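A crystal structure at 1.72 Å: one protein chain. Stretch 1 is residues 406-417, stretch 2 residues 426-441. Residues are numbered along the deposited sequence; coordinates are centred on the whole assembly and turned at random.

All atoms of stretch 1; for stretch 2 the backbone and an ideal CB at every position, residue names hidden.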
# COMPACT_ATOMS: atom_id res chain seq x y z
N HIS A 406 5.88 -6.31 -13.90
CA HIS A 406 7.09 -6.35 -14.71
C HIS A 406 8.27 -6.75 -13.83
O HIS A 406 8.65 -6.01 -12.93
CB HIS A 406 7.37 -5.00 -15.37
CG HIS A 406 8.66 -4.98 -16.13
ND1 HIS A 406 8.79 -5.51 -17.40
CD2 HIS A 406 9.89 -4.54 -15.78
CE1 HIS A 406 10.03 -5.37 -17.81
NE2 HIS A 406 10.73 -4.79 -16.85
N VAL A 407 8.83 -7.93 -14.10
CA VAL A 407 9.99 -8.43 -13.37
C VAL A 407 10.99 -9.02 -14.36
O VAL A 407 10.64 -9.41 -15.47
CB VAL A 407 9.59 -9.49 -12.31
CG1 VAL A 407 8.72 -8.85 -11.21
CG2 VAL A 407 8.86 -10.66 -12.98
N THR A 408 12.26 -9.08 -13.95
CA THR A 408 13.29 -9.71 -14.77
C THR A 408 13.79 -11.00 -14.12
O THR A 408 14.96 -11.36 -14.27
CB THR A 408 14.44 -8.75 -15.04
OG1 THR A 408 14.93 -8.20 -13.81
CG2 THR A 408 13.99 -7.61 -15.97
N THR A 409 12.90 -11.68 -13.41
CA THR A 409 13.22 -12.91 -12.69
C THR A 409 13.94 -13.93 -13.56
O THR A 409 13.52 -14.22 -14.69
CB THR A 409 11.92 -13.52 -12.19
OG1 THR A 409 11.12 -12.49 -11.59
CG2 THR A 409 12.18 -14.63 -11.20
N ASN A 410 15.01 -14.50 -13.02
CA ASN A 410 15.72 -15.58 -13.68
C ASN A 410 15.37 -16.87 -12.94
O ASN A 410 15.97 -17.20 -11.92
CB ASN A 410 17.23 -15.34 -13.68
CG ASN A 410 17.96 -16.43 -14.41
OD1 ASN A 410 17.34 -17.28 -15.02
ND2 ASN A 410 19.29 -16.42 -14.34
N LEU A 411 14.41 -17.63 -13.49
CA LEU A 411 14.04 -18.91 -12.90
C LEU A 411 15.23 -19.86 -12.80
O LEU A 411 15.26 -20.74 -11.93
CB LEU A 411 12.92 -19.56 -13.70
CG LEU A 411 11.60 -18.80 -13.81
CD1 LEU A 411 10.67 -19.58 -14.71
CD2 LEU A 411 10.97 -18.58 -12.45
N ASN A 412 16.22 -19.72 -13.70
CA ASN A 412 17.39 -20.59 -13.66
C ASN A 412 18.21 -20.43 -12.38
O ASN A 412 19.03 -21.30 -12.07
CB ASN A 412 18.27 -20.32 -14.89
CG ASN A 412 19.22 -21.46 -15.19
OD1 ASN A 412 20.44 -21.25 -15.33
ND2 ASN A 412 18.69 -22.67 -15.26
N ASN A 413 18.01 -19.34 -11.63
CA ASN A 413 18.72 -19.15 -10.37
C ASN A 413 18.07 -19.89 -9.21
O ASN A 413 18.68 -19.98 -8.13
CB ASN A 413 18.78 -17.66 -10.00
CG ASN A 413 19.79 -16.89 -10.83
OD1 ASN A 413 20.73 -17.48 -11.38
ND2 ASN A 413 19.63 -15.57 -10.89
N ILE A 414 16.87 -20.41 -9.38
CA ILE A 414 16.11 -20.99 -8.28
C ILE A 414 16.42 -22.49 -8.20
O ILE A 414 16.19 -23.22 -9.17
CB ILE A 414 14.61 -20.75 -8.45
CG1 ILE A 414 14.34 -19.25 -8.68
CG2 ILE A 414 13.83 -21.24 -7.22
CD1 ILE A 414 12.86 -18.92 -8.99
N ARG A 415 16.92 -22.94 -7.05
CA ARG A 415 17.21 -24.36 -6.88
C ARG A 415 15.94 -25.19 -7.04
O ARG A 415 14.87 -24.78 -6.56
CB ARG A 415 17.82 -24.63 -5.50
CG ARG A 415 19.27 -24.21 -5.31
CD ARG A 415 19.65 -24.20 -3.82
NE ARG A 415 18.88 -23.19 -3.10
CZ ARG A 415 18.74 -23.10 -1.78
NH1 ARG A 415 19.33 -23.97 -0.97
NH2 ARG A 415 18.00 -22.12 -1.27
N PRO A 416 16.01 -26.33 -7.72
CA PRO A 416 14.84 -27.21 -7.79
C PRO A 416 14.44 -27.67 -6.40
O PRO A 416 15.29 -27.91 -5.54
CB PRO A 416 15.32 -28.39 -8.65
CG PRO A 416 16.50 -27.83 -9.42
CD PRO A 416 17.14 -26.84 -8.52
N LEU A 417 13.12 -27.78 -6.19
CA LEU A 417 12.60 -28.17 -4.88
C LEU A 417 13.17 -29.51 -4.43
O LEU A 417 13.47 -29.70 -3.24
CB LEU A 417 11.07 -28.22 -4.92
CG LEU A 417 10.30 -26.90 -4.80
CD1 LEU A 417 8.81 -27.12 -5.04
CD2 LEU A 417 10.54 -26.26 -3.43
N UNK A 426 12.97 -22.22 3.88
CA UNK A 426 12.86 -20.78 4.18
C UNK A 426 13.91 -19.93 3.50
O UNK A 426 13.68 -18.72 3.31
CB UNK A 426 12.95 -20.56 5.69
N UNK A 427 15.06 -20.51 3.12
CA UNK A 427 16.11 -19.75 2.47
C UNK A 427 15.65 -19.17 1.13
O UNK A 427 16.19 -18.16 0.68
CB UNK A 427 17.34 -20.63 2.26
N UNK A 428 14.66 -19.80 0.48
CA UNK A 428 14.12 -19.22 -0.75
C UNK A 428 13.66 -17.78 -0.55
O UNK A 428 13.80 -16.94 -1.45
CB UNK A 428 12.95 -20.07 -1.26
N UNK A 429 13.06 -17.49 0.60
CA UNK A 429 12.49 -16.16 0.82
C UNK A 429 13.56 -15.12 1.16
O UNK A 429 13.22 -13.97 1.44
CB UNK A 429 11.45 -16.22 1.94
N UNK A 430 14.83 -15.51 1.09
CA UNK A 430 15.95 -14.58 1.13
C UNK A 430 16.59 -14.34 -0.23
O UNK A 430 17.55 -13.58 -0.31
CB UNK A 430 17.01 -15.10 2.10
N UNK A 431 16.08 -14.95 -1.29
CA UNK A 431 16.71 -14.89 -2.61
C UNK A 431 15.90 -14.03 -3.56
O UNK A 431 14.67 -14.08 -3.55
CB UNK A 431 16.88 -16.30 -3.19
N UNK A 432 16.60 -13.28 -4.43
CA UNK A 432 15.90 -12.39 -5.35
C UNK A 432 14.86 -13.13 -6.18
O UNK A 432 13.70 -12.71 -6.26
CB UNK A 432 16.90 -11.70 -6.27
N UNK A 433 15.27 -14.20 -6.84
CA UNK A 433 14.41 -14.75 -7.87
C UNK A 433 13.24 -15.51 -7.27
O UNK A 433 12.10 -15.31 -7.69
CB UNK A 433 15.21 -15.67 -8.80
N UNK A 434 13.49 -16.35 -6.26
CA UNK A 434 12.38 -17.03 -5.59
C UNK A 434 11.42 -16.04 -4.93
O UNK A 434 10.20 -16.24 -4.94
CB UNK A 434 12.92 -18.01 -4.54
N UNK A 435 11.95 -14.96 -4.33
CA UNK A 435 11.06 -13.94 -3.78
C UNK A 435 10.13 -13.38 -4.85
O UNK A 435 8.92 -13.24 -4.64
CB UNK A 435 11.87 -12.81 -3.15
N UNK A 436 10.67 -13.06 -6.03
CA UNK A 436 9.81 -12.52 -7.08
C UNK A 436 8.80 -13.55 -7.56
O UNK A 436 7.65 -13.21 -7.87
CB UNK A 436 10.65 -12.03 -8.26
N UNK A 437 9.22 -14.82 -7.63
CA UNK A 437 8.34 -15.89 -8.06
C UNK A 437 7.10 -15.95 -7.17
O UNK A 437 5.97 -16.02 -7.67
CB UNK A 437 9.08 -17.23 -8.04
N UNK A 438 7.30 -15.92 -5.85
CA UNK A 438 6.18 -16.00 -4.92
C UNK A 438 5.45 -14.66 -4.78
O UNK A 438 4.24 -14.65 -4.53
CB UNK A 438 6.67 -16.47 -3.55
N UNK A 439 6.16 -13.54 -4.95
CA UNK A 439 5.56 -12.22 -4.75
C UNK A 439 4.41 -12.02 -5.72
O UNK A 439 3.31 -11.63 -5.33
CB UNK A 439 6.60 -11.11 -4.93
N UNK A 440 4.66 -12.32 -7.00
CA UNK A 440 3.78 -11.92 -8.08
C UNK A 440 2.66 -12.93 -8.33
O UNK A 440 1.64 -12.58 -8.94
CB UNK A 440 4.59 -11.72 -9.36
N UNK A 441 2.80 -14.16 -7.81
CA UNK A 441 1.83 -15.22 -8.01
C UNK A 441 0.82 -15.31 -6.86
O UNK A 441 0.10 -16.31 -6.77
CB UNK A 441 2.55 -16.56 -8.17

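Position 426 has an ideal CB with no atom of stretch 1 within 5.5 Å, so stretch 1 sets no preference; it is Pro426, whose ring suits a phi of -62°. At 427 the CB points toward stretch 1 and lies 3.9 Å from Arg415 NH2. A short side chain with an acceptor would suit, Ser, Thr or Asp among them. Ser427 fills it: Arg415 NH2 donates to Ser427 OG at 2.9 Å, near the guanidinium plane.

Position 428 points sideways, and a long side chain could run between Ile414 and Leu417 to the carbonyl of Arg415. A large apolar residue would serve, better still one tipped with a donor. Tyr428 does both. Its OH donates to Arg415 O at 2.8 Å, while Tyr428 CE1 packs on Ile414 CG2 and Tyr428 CE2 on Leu417 CD2, each at 3.7 Å.

Positions 429 and 430 are out of reach and hold Met429 and Asn430.

At 431 the CB points toward stretch 1 but is beyond 5.5 Å, so a longer side chain is needed, and the charge of Arg415 favours an acid. Glu431 reaches it: OE2 forms a salt bridge with Arg415 NH2 at 2.8 Å, its hydrogen bond weak at 122°. A water links Glu431 OE1 to Arg415 N and NE. Position 432 points sideways without contact; it is Asn432.

Position 433 faces stretch 1 closely, its CB 3.6 Å from Asn410 O. Nearby are two donors, Asn410 N and Asn413 ND2, so a short side chain with two acceptors suits, Asp above all; the oxygen of Asn could hardly serve both. Asp433 takes one with each oxygen: Asn410 N to Asp433 OD1 and Asn413 ND2 to Asp433 OD2, both 2.8 Å.

At 434 the CB is 4.3 Å from Ile414 CG2, so a small apolar residue already makes contact; Ala434 does so with its methyl. Position 435 points away and is Arg435.

The CB at 436 is 3.4 Å from Thr409 OG1, with Val407 CG1 beyond, which invites a polar side chain with an aliphatic stem, such as Gln or Glu. In Gln436, OE1 accepts from Thr409 OG1 at 2.8 Å and from a water that also bonds Thr408 OG1.

Position 437 lies beside Ile414 CD1 and Leu411 CD2, a site for Leu, Ile or Met. Leu437 CD2 meets Ile414 CD1 at 4.0 Å.

Positions 438 and 439 are out of reach and hold Leu438 and His439. Position 440 points toward Val407, favouring a branched or long apolar chain; Ile440 CD1 approaches Val407 CG1 at 4.1 Å. Position 441, out of reach, is Thr441.

Stretch 2, residues 426-441: PSYMNENDARQLLHIT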
# COMPACT_ATOMS: atom_id res chain seq x y z
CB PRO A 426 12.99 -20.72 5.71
CG PRO A 426 12.47 -22.05 6.17
CD PRO A 426 12.96 -23.02 5.13
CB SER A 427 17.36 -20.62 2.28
OG SER A 427 17.12 -21.73 1.43
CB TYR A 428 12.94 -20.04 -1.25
CG TYR A 428 13.26 -21.33 -1.96
CD1 TYR A 428 14.08 -21.35 -3.09
CD2 TYR A 428 12.70 -22.53 -1.52
CE1 TYR A 428 14.34 -22.55 -3.75
CE2 TYR A 428 12.96 -23.73 -2.18
CZ TYR A 428 13.77 -23.73 -3.28
OH TYR A 428 14.01 -24.93 -3.92
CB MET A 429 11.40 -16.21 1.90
CG MET A 429 10.10 -16.88 1.41
SD MET A 429 9.30 -16.18 -0.08
CE MET A 429 10.05 -17.19 -1.37
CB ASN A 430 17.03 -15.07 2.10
CG ASN A 430 16.55 -15.12 3.53
OD1 ASN A 430 15.75 -14.29 3.95
ND2 ASN A 430 17.03 -16.10 4.28
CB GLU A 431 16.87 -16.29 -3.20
CG GLU A 431 17.70 -17.21 -2.32
CD GLU A 431 17.53 -18.66 -2.69
OE1 GLU A 431 16.71 -18.97 -3.59
OE2 GLU A 431 18.25 -19.50 -2.10
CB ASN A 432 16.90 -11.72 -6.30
CG ASN A 432 17.72 -10.65 -5.63
OD1 ASN A 432 17.38 -10.17 -4.55
ND2 ASN A 432 18.81 -10.27 -6.28
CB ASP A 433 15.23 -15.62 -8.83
CG ASP A 433 16.27 -14.79 -9.57
OD1 ASP A 433 15.90 -13.96 -10.42
OD2 ASP A 433 17.46 -14.93 -9.24
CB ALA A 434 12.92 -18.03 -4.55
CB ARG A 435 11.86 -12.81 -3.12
CG ARG A 435 12.35 -13.16 -1.72
CD ARG A 435 13.09 -11.99 -1.09
NE ARG A 435 12.23 -10.85 -0.79
CZ ARG A 435 11.44 -10.76 0.28
NH1 ARG A 435 11.41 -11.75 1.16
NH2 ARG A 435 10.69 -9.67 0.47
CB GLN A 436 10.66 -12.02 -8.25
CG GLN A 436 11.50 -10.81 -7.87
CD GLN A 436 11.98 -10.06 -9.08
OE1 GLN A 436 12.50 -10.66 -10.03
NE2 GLN A 436 11.80 -8.75 -9.08
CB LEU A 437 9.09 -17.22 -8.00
CG LEU A 437 8.27 -18.50 -8.14
CD1 LEU A 437 7.76 -18.62 -9.57
CD2 LEU A 437 9.12 -19.72 -7.75
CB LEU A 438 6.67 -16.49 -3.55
CG LEU A 438 6.71 -18.02 -3.31
CD1 LEU A 438 5.32 -18.61 -3.30
CD2 LEU A 438 7.59 -18.76 -4.34
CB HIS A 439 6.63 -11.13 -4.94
CG HIS A 439 6.21 -9.75 -4.53
ND1 HIS A 439 5.14 -9.08 -5.10
CD2 HIS A 439 6.76 -8.89 -3.64
CE1 HIS A 439 5.03 -7.88 -4.56
NE2 HIS A 439 6.01 -7.73 -3.67
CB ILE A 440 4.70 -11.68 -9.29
CG1 ILE A 440 5.25 -10.26 -9.31
CG2 ILE A 440 4.09 -12.02 -10.59
CD1 ILE A 440 6.12 -9.90 -8.19
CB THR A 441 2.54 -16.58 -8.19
OG1 THR A 441 3.46 -16.82 -7.10
CG2 THR A 441 3.30 -16.64 -9.54
O HOH W 1 14.82 -9.60 -11.33
O HOH W 2 17.53 -21.09 -4.88
O HOH W 3 20.02 -23.45 1.64
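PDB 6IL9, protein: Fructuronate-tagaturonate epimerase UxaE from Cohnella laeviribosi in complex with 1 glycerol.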